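Local coordinates for putative sugar ABC transporter (Yersinia enterocolitica subsp. enterocolitica 8081, PDB 5ULB), which probably serves as the periplasmic sugar-binding component of an ABC transporter, here holding the ribose analogue 5-Se-methyl-5-seleno-D-ribofuranose in its cleft, at residues 44-50 and 270-274; 76-81 and 101-105; 122-128 and 158-163; 129-133 and 162-167; 194-198 and 223-229. All coordinates share one frame. Residues are numbered along the deposited sequence.

Contact 1 (44-50 and 270-274)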
# COMPACT_ATOMS: atom_id res chain seq x y z
N GLU A 44 10.95 -1.06 -11.86
CA GLU A 44 10.34 -1.61 -13.05
C GLU A 44 10.53 -0.66 -14.22
O GLU A 44 10.78 -1.12 -15.32
CB GLU A 44 8.86 -1.89 -12.75
CG GLU A 44 8.20 -2.80 -13.80
CD GLU A 44 8.53 -4.28 -13.59
OE1 GLU A 44 9.43 -4.66 -12.74
OE2 GLU A 44 7.92 -5.13 -14.27
N GLY A 45 10.40 0.66 -14.00
CA GLY A 45 10.69 1.53 -15.06
C GLY A 45 12.10 1.51 -15.60
O GLY A 45 12.33 1.51 -16.82
N LYS A 46 13.07 1.41 -14.68
CA LYS A 46 14.45 1.28 -15.09
C LYS A 46 14.67 0.03 -15.94
O LYS A 46 15.36 0.10 -16.95
CB LYS A 46 15.34 1.23 -13.84
CG LYS A 46 16.84 1.19 -14.07
CD LYS A 46 17.67 1.26 -12.83
CE LYS A 46 19.12 1.10 -13.21
NZ LYS A 46 19.67 0.20 -12.13
N LYS A 47 14.01 -1.09 -15.55
CA LYS A 47 14.12 -2.33 -16.33
C LYS A 47 13.70 -2.11 -17.79
O LYS A 47 14.26 -2.65 -18.72
CB LYS A 47 13.31 -3.43 -15.66
CG LYS A 47 13.30 -4.74 -16.32
CD LYS A 47 12.27 -5.75 -15.76
CE LYS A 47 12.33 -7.07 -16.60
NZ LYS A 47 11.24 -8.03 -16.22
N LEU A 48 12.64 -1.29 -17.93
CA LEU A 48 12.04 -1.08 -19.27
C LEU A 48 12.64 0.08 -20.01
O LEU A 48 12.32 0.36 -21.13
CB LEU A 48 10.59 -0.87 -19.18
CG LEU A 48 9.78 -2.04 -18.57
CD1 LEU A 48 8.27 -1.80 -18.76
CD2 LEU A 48 10.08 -3.35 -19.28
N GLY A 49 13.60 0.76 -19.41
CA GLY A 49 14.26 1.95 -20.02
C GLY A 49 13.52 3.23 -19.90
O GLY A 49 13.86 4.17 -20.62
N PHE A 50 12.53 3.29 -19.03
CA PHE A 50 11.71 4.49 -18.84
C PHE A 50 12.32 5.44 -17.84
O PHE A 50 13.00 5.01 -16.90
CB PHE A 50 10.33 4.11 -18.35
CG PHE A 50 9.45 3.30 -19.29
CD1 PHE A 50 9.81 2.90 -20.52
CD2 PHE A 50 8.19 2.94 -18.83
CE1 PHE A 50 8.90 2.15 -21.33
CE2 PHE A 50 7.33 2.21 -19.58
CZ PHE A 50 7.64 1.81 -20.83
N LEU A 270 3.28 0.18 -13.14
CA LEU A 270 4.17 0.52 -14.27
C LEU A 270 3.89 -0.39 -15.45
O LEU A 270 3.85 0.08 -16.57
CB LEU A 270 5.64 0.53 -13.76
CG LEU A 270 6.66 1.16 -14.66
CD1 LEU A 270 7.05 0.29 -15.84
CD2 LEU A 270 6.36 2.56 -15.05
N ARG A 271 3.83 -1.71 -15.21
CA ARG A 271 3.55 -2.66 -16.30
C ARG A 271 2.28 -2.26 -17.05
O ARG A 271 2.20 -2.32 -18.29
CB ARG A 271 3.38 -4.09 -15.76
CG ARG A 271 4.60 -4.67 -15.15
CD ARG A 271 4.29 -6.09 -14.66
NE ARG A 271 5.35 -6.61 -13.82
CZ ARG A 271 5.29 -7.75 -13.14
NH1 ARG A 271 4.22 -8.49 -13.20
NH2 ARG A 271 6.29 -8.15 -12.42
N LEU A 272 1.22 -1.89 -16.32
CA LEU A 272 -0.03 -1.46 -16.92
C LEU A 272 0.12 -0.24 -17.82
O LEU A 272 -0.37 -0.22 -18.91
CB LEU A 272 -1.12 -1.26 -15.85
CG LEU A 272 -1.65 -2.56 -15.22
CD1 LEU A 272 -2.29 -2.26 -13.87
CD2 LEU A 272 -2.66 -3.15 -16.18
N VAL A 273 0.86 0.77 -17.30
CA VAL A 273 1.13 1.94 -18.15
C VAL A 273 1.95 1.62 -19.35
O VAL A 273 1.69 2.11 -20.44
CB VAL A 273 1.72 3.05 -17.28
CG1 VAL A 273 2.21 4.20 -18.12
CG2 VAL A 273 0.72 3.55 -16.32
N ALA A 274 2.97 0.74 -19.22
CA ALA A 274 3.72 0.31 -20.34
C ALA A 274 2.87 -0.33 -21.45
O ALA A 274 3.02 -0.03 -22.62
CB ALA A 274 4.81 -0.63 -19.91
O HOH W 1 9.03 -7.15 -11.88
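Apolar contacts dominate this buried interface between helices 32-48 and 262-278, with Leu-270 at the centre. Its CD1 lies 3.8 Å from CD1 of Leu-48, 3.9 Å from CG of Glu-44 and 4.2 Å from CD2 of Phe-50, while its CG comes within 3.8 Å of the backbone N of Gly-45. One turn on, Ala-274 CB sits 3.8 Å from Leu-48 CD1 and 3.8 Å from Phe-50 CE2, at the edge of the phenyl ring. The local axes pass 10.4 Å apart at 39°. The contact lies over one face of the parallel sheet in one lobe of a periplasmic binding protein: Phe-50, just past its helix, and Leu-270 and Val-273 all touch Ile-22 of strand 21-26. Backbone bonds bring Phe-50 to this place. Gly-49, with a phi of 81°, ends its helix in a Schellman motif, and Phe-50 N bonds Gly-45 O at 2.8 Å, so the chain turns back and the Phe-50 side chain points toward the second helix. The charged part is a salt bridge, Arg-271 NE to Glu-44 OE2 at 3.0 Å, with a water joining Glu-44 OE1 (2.7 Å) to Arg-271 NH2 (3.0 Å). Arg-271 NH1 meanwhile bonds the carbonyls of Ser-320 and Asp-322, and Phe-328 of helix 327-335 touches both Leu-48 and Arg-271.

Contact 2 (76-81 and 101-105)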
# COMPACT_ATOMS: atom_id res chain seq x y z
N TYR A 76 4.04 14.24 -19.96
CA TYR A 76 4.52 12.88 -19.67
C TYR A 76 3.81 11.88 -20.58
O TYR A 76 2.65 12.09 -20.95
CB TYR A 76 4.33 12.56 -18.21
CG TYR A 76 5.37 13.12 -17.29
CD1 TYR A 76 5.25 14.37 -16.76
CD2 TYR A 76 6.46 12.39 -16.94
CE1 TYR A 76 6.21 14.92 -15.91
CE2 TYR A 76 7.46 12.89 -16.11
CZ TYR A 76 7.29 14.17 -15.58
OH TYR A 76 8.26 14.70 -14.71
N ASP A 77 4.50 10.75 -20.87
CA ASP A 77 3.86 9.70 -21.65
C ASP A 77 2.88 8.88 -20.81
O ASP A 77 1.88 8.39 -21.37
CB ASP A 77 4.95 8.79 -22.15
CG ASP A 77 5.86 9.50 -23.14
OD1 ASP A 77 5.43 9.92 -24.23
OD2 ASP A 77 7.02 9.77 -22.72
N GLY A 78 3.12 8.78 -19.52
CA GLY A 78 2.20 8.11 -18.65
C GLY A 78 2.23 8.66 -17.28
O GLY A 78 3.26 9.32 -16.88
N ILE A 79 1.16 8.47 -16.51
CA ILE A 79 1.01 8.92 -15.15
C ILE A 79 0.48 7.79 -14.30
O ILE A 79 -0.43 7.06 -14.75
CB ILE A 79 0.12 10.16 -15.07
CG1 ILE A 79 0.79 11.40 -15.69
CG2 ILE A 79 -0.30 10.46 -13.62
CD1 ILE A 79 -0.02 12.64 -15.83
N ILE A 80 1.02 7.64 -13.13
CA ILE A 80 0.48 6.76 -12.08
C ILE A 80 0.09 7.61 -10.93
O ILE A 80 0.91 8.38 -10.42
CB ILE A 80 1.51 5.67 -11.67
CG1 ILE A 80 1.81 4.74 -12.86
CG2 ILE A 80 1.01 4.83 -10.48
CD1 ILE A 80 3.07 3.91 -12.63
N LEU A 81 -1.18 7.46 -10.41
CA LEU A 81 -1.61 8.09 -9.19
C LEU A 81 -1.76 7.09 -8.09
O LEU A 81 -2.16 5.95 -8.34
CB LEU A 81 -2.92 8.82 -9.37
CG LEU A 81 -3.07 9.85 -10.51
CD1 LEU A 81 -4.38 10.55 -10.45
CD2 LEU A 81 -1.87 10.80 -10.46
N ILE A 101 -2.56 10.82 -22.35
CA ILE A 101 -1.51 10.31 -21.44
C ILE A 101 -2.02 8.96 -20.87
O ILE A 101 -3.14 8.89 -20.36
CB ILE A 101 -1.25 11.34 -20.36
CG1 ILE A 101 -0.70 12.68 -20.98
CG2 ILE A 101 -0.26 10.81 -19.29
CD1 ILE A 101 -0.60 13.76 -19.92
N ALA A 102 -1.22 7.95 -20.98
CA ALA A 102 -1.58 6.63 -20.41
C ALA A 102 -1.63 6.73 -18.88
O ALA A 102 -0.78 7.42 -18.26
CB ALA A 102 -0.52 5.59 -20.80
N VAL A 103 -2.61 6.01 -18.24
CA VAL A 103 -2.78 6.20 -16.83
C VAL A 103 -3.25 4.92 -16.13
O VAL A 103 -4.19 4.25 -16.64
CB VAL A 103 -3.67 7.41 -16.50
CG1 VAL A 103 -5.00 7.35 -17.27
CG2 VAL A 103 -3.86 7.64 -15.01
N SER A 104 -2.64 4.64 -14.98
CA SER A 104 -3.13 3.64 -14.07
C SER A 104 -3.16 4.31 -12.68
O SER A 104 -2.29 5.14 -12.37
CB SER A 104 -2.24 2.40 -14.05
OG SER A 104 -2.72 1.37 -13.25
N VAL A 105 -4.12 3.91 -11.81
CA VAL A 105 -4.22 4.45 -10.54
C VAL A 105 -4.30 3.34 -9.50
O VAL A 105 -4.71 2.23 -9.78
CB VAL A 105 -5.34 5.47 -10.35
CG1 VAL A 105 -5.21 6.63 -11.39
CG2 VAL A 105 -6.72 4.83 -10.43
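Strands 78-82 and 102-106 run side by side and parallel, their short axes 4.7 Å apart and 12° from aligned, with Gly-78 opposite Ala-102 and Leu-81 opposite Val-105. Ile-79, Leu-81, Val-103 and Val-105 point to one face of the sheet. Ile-79 and Leu-81 both adopt the mt rotamer; CG1 of Ile-79 lies 3.8 Å from CG2 of Ile-101, and CB of Leu-81 lies 3.8 Å from CG1 of Val-105. Val-103 takes chi1 p whereas Val-105 takes m, so the two valines turn their methyls differently; Val-103 rests on Ile-96 and Val-97 of helix 89-98. Ile-101, just before its strand, lies against the chain leading into strand 78-82, its CG1 3.4 Å from Tyr-76 O. Ile-80, Ala-102 and Ser-104 occupy the other face, against helix 262-278; Ser-104, with chi1 t, hydrogen-bonds Asn-269 through its OG. Four backbone bonds join the strands: Ala-102 N to Asp-77 O (3.2 Å), Ile-79 N to Ala-102 O (2.8 Å), Ser-104 N to Ile-79 O (3.3 Å) and Leu-81 N to Ser-104 O (3.2 Å). Ile-79, Ala-102 and Ser-104 thus each bond through both N and O, the staggered pattern of parallel strands. With helix 89-98 linking them in sequence, the strands form a beta-alpha-beta crossover, the repeating unit of the Rossmann-like lobes of periplasmic binding proteins.

Contact 3 (122-128 and 158-163)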
# COMPACT_ATOMS: atom_id res chain seq x y z
N GLN A 122 -5.88 -3.15 -3.39
CA GLN A 122 -5.78 -4.40 -2.68
C GLN A 122 -7.18 -4.86 -2.35
O GLN A 122 -8.15 -4.15 -2.50
CB GLN A 122 -4.91 -4.23 -1.40
CG GLN A 122 -3.48 -3.74 -1.69
CD GLN A 122 -2.77 -3.13 -0.54
OE1 GLN A 122 -1.70 -3.68 -0.08
NE2 GLN A 122 -3.28 -2.07 -0.03
N ASP A 123 -7.30 -6.11 -1.88
CA ASP A 123 -8.60 -6.64 -1.40
C ASP A 123 -8.76 -6.21 0.02
O ASP A 123 -8.41 -6.92 0.96
CB ASP A 123 -8.59 -8.19 -1.55
CG ASP A 123 -9.92 -8.80 -1.17
OD1 ASP A 123 -10.80 -8.10 -0.58
OD2 ASP A 123 -10.09 -10.00 -1.48
N ASP A 124 -9.22 -4.97 0.19
CA ASP A 124 -9.28 -4.37 1.53
C ASP A 124 -10.19 -5.13 2.47
O ASP A 124 -9.90 -5.18 3.68
CB ASP A 124 -9.67 -2.89 1.37
CG ASP A 124 -8.56 -2.08 0.79
OD1 ASP A 124 -7.44 -2.12 1.32
OD2 ASP A 124 -8.83 -1.44 -0.27
N ALA A 125 -11.28 -5.69 1.96
CA ALA A 125 -12.15 -6.54 2.85
C ALA A 125 -11.38 -7.75 3.36
O ALA A 125 -11.46 -8.05 4.52
CB ALA A 125 -13.41 -6.97 2.08
N SER A 126 -10.64 -8.41 2.49
CA SER A 126 -9.81 -9.57 2.93
C SER A 126 -8.65 -9.13 3.88
O SER A 126 -8.39 -9.81 4.88
CB SER A 126 -9.26 -10.28 1.73
OG SER A 126 -8.51 -11.40 2.17
N LEU A 127 -8.01 -8.03 3.58
CA LEU A 127 -6.96 -7.51 4.51
C LEU A 127 -7.56 -7.37 5.89
O LEU A 127 -6.88 -7.68 6.91
CB LEU A 127 -6.39 -6.17 4.05
CG LEU A 127 -5.58 -6.17 2.78
CD1 LEU A 127 -5.23 -4.75 2.35
CD2 LEU A 127 -4.32 -6.99 2.89
N THR A 128 -8.77 -6.82 6.01
CA THR A 128 -9.45 -6.65 7.26
C THR A 128 -9.85 -7.99 7.88
O THR A 128 -9.68 -8.19 9.07
CB THR A 128 -10.66 -5.72 7.08
OG1 THR A 128 -10.24 -4.46 6.56
CG2 THR A 128 -11.46 -5.53 8.29
N ARG A 158 -12.87 1.33 2.71
CA ARG A 158 -13.22 -0.08 2.54
C ARG A 158 -12.86 -0.93 3.75
O ARG A 158 -13.60 -1.84 4.13
CB ARG A 158 -12.52 -0.60 1.32
CG ARG A 158 -13.06 -0.04 -0.06
CD ARG A 158 -12.32 -0.73 -1.20
NE ARG A 158 -10.98 -0.44 -1.37
CZ ARG A 158 -10.42 0.56 -2.16
NH1 ARG A 158 -11.25 1.36 -2.92
NH2 ARG A 158 -8.94 0.81 -2.13
N ARG A 159 -11.73 -0.65 4.38
CA ARG A 159 -11.36 -1.38 5.63
C ARG A 159 -12.35 -1.09 6.72
O ARG A 159 -12.75 -2.01 7.46
CB ARG A 159 -9.97 -1.02 6.04
CG ARG A 159 -8.93 -1.53 5.06
CD ARG A 159 -7.53 -0.97 5.14
NE ARG A 159 -6.75 -1.33 4.01
CZ ARG A 159 -5.54 -0.88 3.73
NH1 ARG A 159 -4.82 -0.21 4.63
NH2 ARG A 159 -5.02 -1.10 2.55
N GLN A 160 -12.79 0.17 6.87
CA GLN A 160 -13.74 0.51 7.91
C GLN A 160 -15.09 -0.23 7.65
O GLN A 160 -15.67 -0.70 8.63
CB GLN A 160 -14.02 2.05 7.86
CG GLN A 160 -15.06 2.56 8.84
CD GLN A 160 -14.64 2.39 10.29
OE1 GLN A 160 -13.45 2.26 10.62
NE2 GLN A 160 -15.60 2.56 11.17
N ALA A 161 -15.53 -0.34 6.43
CA ALA A 161 -16.82 -1.05 6.14
C ALA A 161 -16.69 -2.53 6.56
O ALA A 161 -17.60 -3.08 7.18
CB ALA A 161 -17.24 -0.91 4.71
N ALA A 162 -15.56 -3.13 6.17
CA ALA A 162 -15.37 -4.53 6.52
C ALA A 162 -15.28 -4.73 8.03
O ALA A 162 -15.79 -5.73 8.61
CB ALA A 162 -14.16 -5.10 5.81
N TYR A 163 -14.58 -3.83 8.72
CA TYR A 163 -14.49 -3.81 10.16
C TYR A 163 -15.85 -3.67 10.80
O TYR A 163 -16.16 -4.42 11.79
CB TYR A 163 -13.54 -2.69 10.54
CG TYR A 163 -13.55 -2.24 12.01
CD1 TYR A 163 -12.86 -2.95 13.02
CD2 TYR A 163 -14.22 -1.10 12.36
CE1 TYR A 163 -12.85 -2.42 14.31
CE2 TYR A 163 -14.22 -0.61 13.67
CZ TYR A 163 -13.49 -1.32 14.62
OH TYR A 163 -13.41 -0.85 15.90
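Part of the wall of the sugar pocket is built here: Gln-122 and Arg-159 both touch the bound ribofuranose, Gln-122 NE2 bonding its O2 and Arg-159 NH1 its O3. Asp-124 OD1 accepts from NE and NH2 of Arg-159, both at 2.9 Å, which probably helps to orient the guanidinium. Asp-124 OD2 lies 2.6 Å from Arg-158 NE and 2.9 Å from Arg-158 NH2, accepting from both, so one carboxylate holds two neighbouring guanidiniums in a salt-bridge network. Arg-158 NH2 also pairs with the pocket residue Asp-107. Beyond the charges, Ala-125 CA packs 3.9 Å from Ala-162 CB, and Thr-128 CG2 lies 3.7 Å from the same methyl. Asp-123 is the N-cap of helix 124-138, its OD1 accepting from Ser-126 N at 3.1 Å. The helix segments, 124-128 and 158-163, pass 8.2 Å apart and cross at -52°. Leu-127 and Arg-159 rest on Ile-237 of strand 233-237, and Tyr-163 lies on strand 143-148.

Contact 4 (129-133 and 162-167)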
# COMPACT_ATOMS: atom_id res chain seq x y z
N ASN A 129 -10.52 -8.81 7.06
CA ASN A 129 -11.00 -10.09 7.59
C ASN A 129 -9.88 -10.90 8.14
O ASN A 129 -10.07 -11.63 9.13
CB ASN A 129 -11.82 -10.80 6.52
CG ASN A 129 -13.15 -10.10 6.19
OD1 ASN A 129 -13.67 -9.36 6.97
ND2 ASN A 129 -13.65 -10.33 4.98
N GLU A 130 -8.70 -10.90 7.49
CA GLU A 130 -7.61 -11.71 7.97
C GLU A 130 -6.89 -11.14 9.19
O GLU A 130 -6.34 -11.83 10.02
CB GLU A 130 -6.63 -11.99 6.84
CG GLU A 130 -7.20 -12.82 5.72
CD GLU A 130 -7.95 -14.17 6.08
OE1 GLU A 130 -7.55 -14.85 6.92
OE2 GLU A 130 -8.99 -14.47 5.38
N SER A 131 -6.82 -9.80 9.29
CA SER A 131 -6.06 -9.13 10.38
C SER A 131 -6.95 -8.94 11.60
O SER A 131 -6.69 -9.50 12.69
CB SER A 131 -5.46 -7.79 9.89
OG SER A 131 -6.43 -6.89 9.44
N PHE A 132 -8.02 -8.20 11.41
CA PHE A 132 -9.00 -8.04 12.44
C PHE A 132 -9.69 -9.35 12.82
O PHE A 132 -10.00 -9.60 13.98
CB PHE A 132 -10.03 -6.93 12.11
CG PHE A 132 -10.93 -6.57 13.25
CD1 PHE A 132 -10.41 -5.92 14.34
CD2 PHE A 132 -12.29 -6.89 13.24
CE1 PHE A 132 -11.19 -5.59 15.36
CE2 PHE A 132 -13.08 -6.57 14.32
CZ PHE A 132 -12.49 -5.95 15.39
N GLY A 133 -9.92 -10.19 11.82
CA GLY A 133 -10.48 -11.49 12.14
C GLY A 133 -9.61 -12.32 12.99
O GLY A 133 -10.08 -13.11 13.81
N ALA A 162 -15.56 -3.13 6.17
CA ALA A 162 -15.37 -4.53 6.52
C ALA A 162 -15.28 -4.73 8.03
O ALA A 162 -15.79 -5.73 8.61
CB ALA A 162 -14.16 -5.10 5.81
N TYR A 163 -14.58 -3.83 8.72
CA TYR A 163 -14.49 -3.81 10.16
C TYR A 163 -15.85 -3.67 10.80
O TYR A 163 -16.16 -4.42 11.79
CB TYR A 163 -13.54 -2.69 10.54
CG TYR A 163 -13.55 -2.24 12.01
CD1 TYR A 163 -12.86 -2.95 13.02
CD2 TYR A 163 -14.22 -1.10 12.36
CE1 TYR A 163 -12.85 -2.42 14.31
CE2 TYR A 163 -14.22 -0.61 13.67
CZ TYR A 163 -13.49 -1.32 14.62
OH TYR A 163 -13.41 -0.85 15.90
N GLN A 164 -16.69 -2.74 10.34
CA GLN A 164 -18.01 -2.57 10.94
C GLN A 164 -18.84 -3.87 10.79
O GLN A 164 -19.57 -4.22 11.72
CB GLN A 164 -18.74 -1.42 10.35
CG GLN A 164 -18.23 -0.05 10.77
CD GLN A 164 -18.42 0.30 12.25
OE1 GLN A 164 -17.59 1.06 12.85
NE2 GLN A 164 -19.49 -0.19 12.83
N ALA A 165 -18.69 -4.57 9.64
CA ALA A 165 -19.37 -5.86 9.57
C ALA A 165 -18.93 -6.87 10.60
O ALA A 165 -19.76 -7.65 11.16
CB ALA A 165 -19.29 -6.36 8.14
N LEU A 166 -17.63 -6.91 10.90
CA LEU A 166 -17.15 -7.81 11.94
C LEU A 166 -17.55 -7.38 13.32
O LEU A 166 -17.78 -8.25 14.21
CB LEU A 166 -15.64 -7.99 11.86
CG LEU A 166 -15.21 -8.74 10.60
CD1 LEU A 166 -13.70 -8.76 10.39
CD2 LEU A 166 -15.76 -10.20 10.55
N LEU A 167 -17.66 -6.06 13.60
CA LEU A 167 -18.17 -5.62 14.90
C LEU A 167 -19.63 -6.03 15.06
O LEU A 167 -20.05 -6.42 16.15
CB LEU A 167 -18.15 -4.10 15.00
CG LEU A 167 -16.75 -3.47 15.22
CD1 LEU A 167 -17.03 -1.94 15.44
CD2 LEU A 167 -15.97 -4.05 16.37
O HOH W 2 -16.09 -8.03 7.05
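Phe-132 is the main projection from helix 124-138, pushing its ring into a hollow of helix 154-169 lined by Tyr-163, Leu-166 and Leu-167. Over one face of the phenyl ring stands the edge of Tyr-163 in a T-shaped pair: centroids 4.9 Å apart, planes at 68°, CZ of Phe-132 3.7 Å from CE1 of Tyr-163. The rim of the Phe-132 ring meets Leu-166, whose CD1 is 3.7 Å from Phe-132 CD2, and Phe-132 CZ lies 4.1 Å from Leu-167 CD2. Leu-166 is the bump in the opposite direction. Its CD1 enters the groove between Asn-129 and Gly-133, 3.5 Å from Asn-129 OD1 and 4.3 Å from Gly-133 N. Near the partly exposed side, where the CA atoms of Asn-129 and Ala-162 are 7.2 Å apart, a water fills the gap, donating to Asn-129 OD1 and Ala-162 O, each at 2.8 Å. The segment axes lie 10.3 Å apart and cross at -44°. Beneath the aromatic pair, both rings touch Ile-145 of strand 143-148 and meet Trp-210 of strand 208-211, and Phe-132 and Leu-167 reach Ile-173 on 173-179, the edge strand at this end of the sheet.

Contact 5 (194-198 and 223-229)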
# COMPACT_ATOMS: atom_id res chain seq x y z
N VAL A 194 -1.09 7.19 21.11
CA VAL A 194 -1.34 5.95 21.79
C VAL A 194 -0.90 6.04 23.23
O VAL A 194 -1.58 5.51 24.13
CB VAL A 194 -0.72 4.76 21.02
CG1 VAL A 194 -0.76 3.51 21.87
CG2 VAL A 194 -1.38 4.54 19.66
N GLY A 195 0.23 6.74 23.51
CA GLY A 195 0.63 6.90 24.91
C GLY A 195 -0.46 7.53 25.76
O GLY A 195 -0.68 7.10 26.92
N ALA A 196 -1.17 8.54 25.23
CA ALA A 196 -2.21 9.15 26.01
C ALA A 196 -3.43 8.22 26.18
O ALA A 196 -4.05 8.22 27.25
CB ALA A 196 -2.65 10.48 25.36
N VAL A 197 -3.76 7.41 25.16
CA VAL A 197 -4.87 6.46 25.27
C VAL A 197 -4.50 5.40 26.34
O VAL A 197 -5.36 4.98 27.16
CB VAL A 197 -5.21 5.84 23.92
CG1 VAL A 197 -6.31 4.85 24.12
CG2 VAL A 197 -5.78 6.90 23.08
N LEU A 198 -3.23 4.96 26.36
CA LEU A 198 -2.77 3.99 27.36
C LEU A 198 -2.92 4.54 28.79
O LEU A 198 -3.19 3.81 29.77
CB LEU A 198 -1.35 3.64 27.12
CG LEU A 198 -1.06 2.86 25.83
CD1 LEU A 198 0.44 2.68 25.63
CD2 LEU A 198 -1.69 1.46 25.85
N ALA A 223 4.94 2.89 21.38
CA ALA A 223 4.27 3.28 22.59
C ALA A 223 4.10 2.08 23.54
O ALA A 223 4.27 2.23 24.77
CB ALA A 223 2.89 3.86 22.31
N LEU A 224 3.77 0.93 23.01
CA LEU A 224 3.61 -0.25 23.93
C LEU A 224 4.90 -0.58 24.63
O LEU A 224 4.95 -0.89 25.82
CB LEU A 224 3.07 -1.50 23.17
CG LEU A 224 1.68 -1.34 22.53
CD1 LEU A 224 1.25 -2.67 21.95
CD2 LEU A 224 0.65 -0.89 23.53
N GLN A 225 6.00 -0.58 23.88
CA GLN A 225 7.30 -0.90 24.49
C GLN A 225 7.66 0.13 25.52
O GLN A 225 8.02 -0.20 26.64
CB GLN A 225 8.36 -1.00 23.43
CG GLN A 225 8.31 -2.34 22.63
CD GLN A 225 8.70 -3.64 23.38
OE1 GLN A 225 8.97 -3.62 24.56
NE2 GLN A 225 8.84 -4.75 22.63
N GLU A 226 7.59 1.42 25.15
CA GLU A 226 8.12 2.48 26.03
C GLU A 226 7.28 2.67 27.27
O GLU A 226 7.78 3.12 28.28
CB GLU A 226 8.27 3.78 25.25
CG GLU A 226 9.34 3.70 24.28
CD GLU A 226 9.68 4.92 23.50
OE1 GLU A 226 8.97 5.91 23.68
OE2 GLU A 226 10.63 4.86 22.60
N ASN A 227 5.96 2.39 27.17
CA ASN A 227 5.06 2.51 28.29
C ASN A 227 4.88 1.20 29.09
O ASN A 227 4.06 1.14 30.01
CB ASN A 227 3.69 3.03 27.86
CG ASN A 227 3.70 4.48 27.38
OD1 ASN A 227 3.72 5.37 28.24
ND2 ASN A 227 3.80 4.72 26.09
N GLY A 228 5.58 0.15 28.72
CA GLY A 228 5.43 -1.15 29.46
C GLY A 228 4.07 -1.76 29.34
O GLY A 228 3.53 -2.33 30.29
N ARG A 229 3.49 -1.69 28.14
CA ARG A 229 2.13 -2.17 27.86
C ARG A 229 2.11 -3.28 26.80
O ARG A 229 1.13 -3.36 26.05
CB ARG A 229 1.21 -1.04 27.52
CG ARG A 229 1.01 -0.07 28.69
CD ARG A 229 0.25 -0.65 29.86
NE ARG A 229 -1.13 -1.02 29.51
CZ ARG A 229 -2.15 -0.17 29.46
NH1 ARG A 229 -1.99 1.10 29.69
NH2 ARG A 229 -3.39 -0.57 29.11
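Leu-198 is the apolar centre, pointing from helix 186-200 at the end of helix 214-226. Its CD2 lies 4.0 Å from CD2 of Leu-224, and its CD1 comes 4.3 Å from CB of Ala-223 and 4.0 Å from CB of Asn-227. One turn back, Val-194 CG1 meets Ala-223 CB at 3.7 Å, and Gly-195 CA lies 4.0 Å from Asn-227 ND2; the CA atoms of Gly-195 and Ala-223 are 5.6 Å apart. Further out, Asn-227 ND2 bonds Ala-223 O (2.9 Å), turning its amide back on its own helix. Gly-228, at positive phi, closes that helix in a Schellman motif, and the chain then brings Arg-229 round, its guanidinium face over Leu-198 CD2. Arg-229 NH1 donates to Leu-198 O at 3.0 Å, NH2 bonds Tyr-201 O, and NE forms a salt bridge with Glu-231. A buried arginine thus satisfies carbonyls at the C-terminal end of helix 186-200 while its charge is balanced by Glu-231, joining two helices of the ligand-distal part of this lobe.

From the N terminus, helix 32-48 opens the longest loop, which contact 1 closes some 220 residues later on helix 262-278; all the other contacts nest inside it. Contact 2 closes first, over a single crossover, and touches contact 1 where Leu-270, Leu-272 and Val-273 meet Ile-80 and Ser-104, so these two lie in one lobe. The chain then enters the other lobe. Contact 4 opens (129-133) inside the loop of contact 3 and closes just past it (162-167), so the two overlap along helices 124-138 and 154-169, sharing Ala-162 and Tyr-163. Contact 5 follows in series, joining helices 186-200 and 214-226 farther from the sugar. Returning to helix 262-278, contact 1 ties late chain to early.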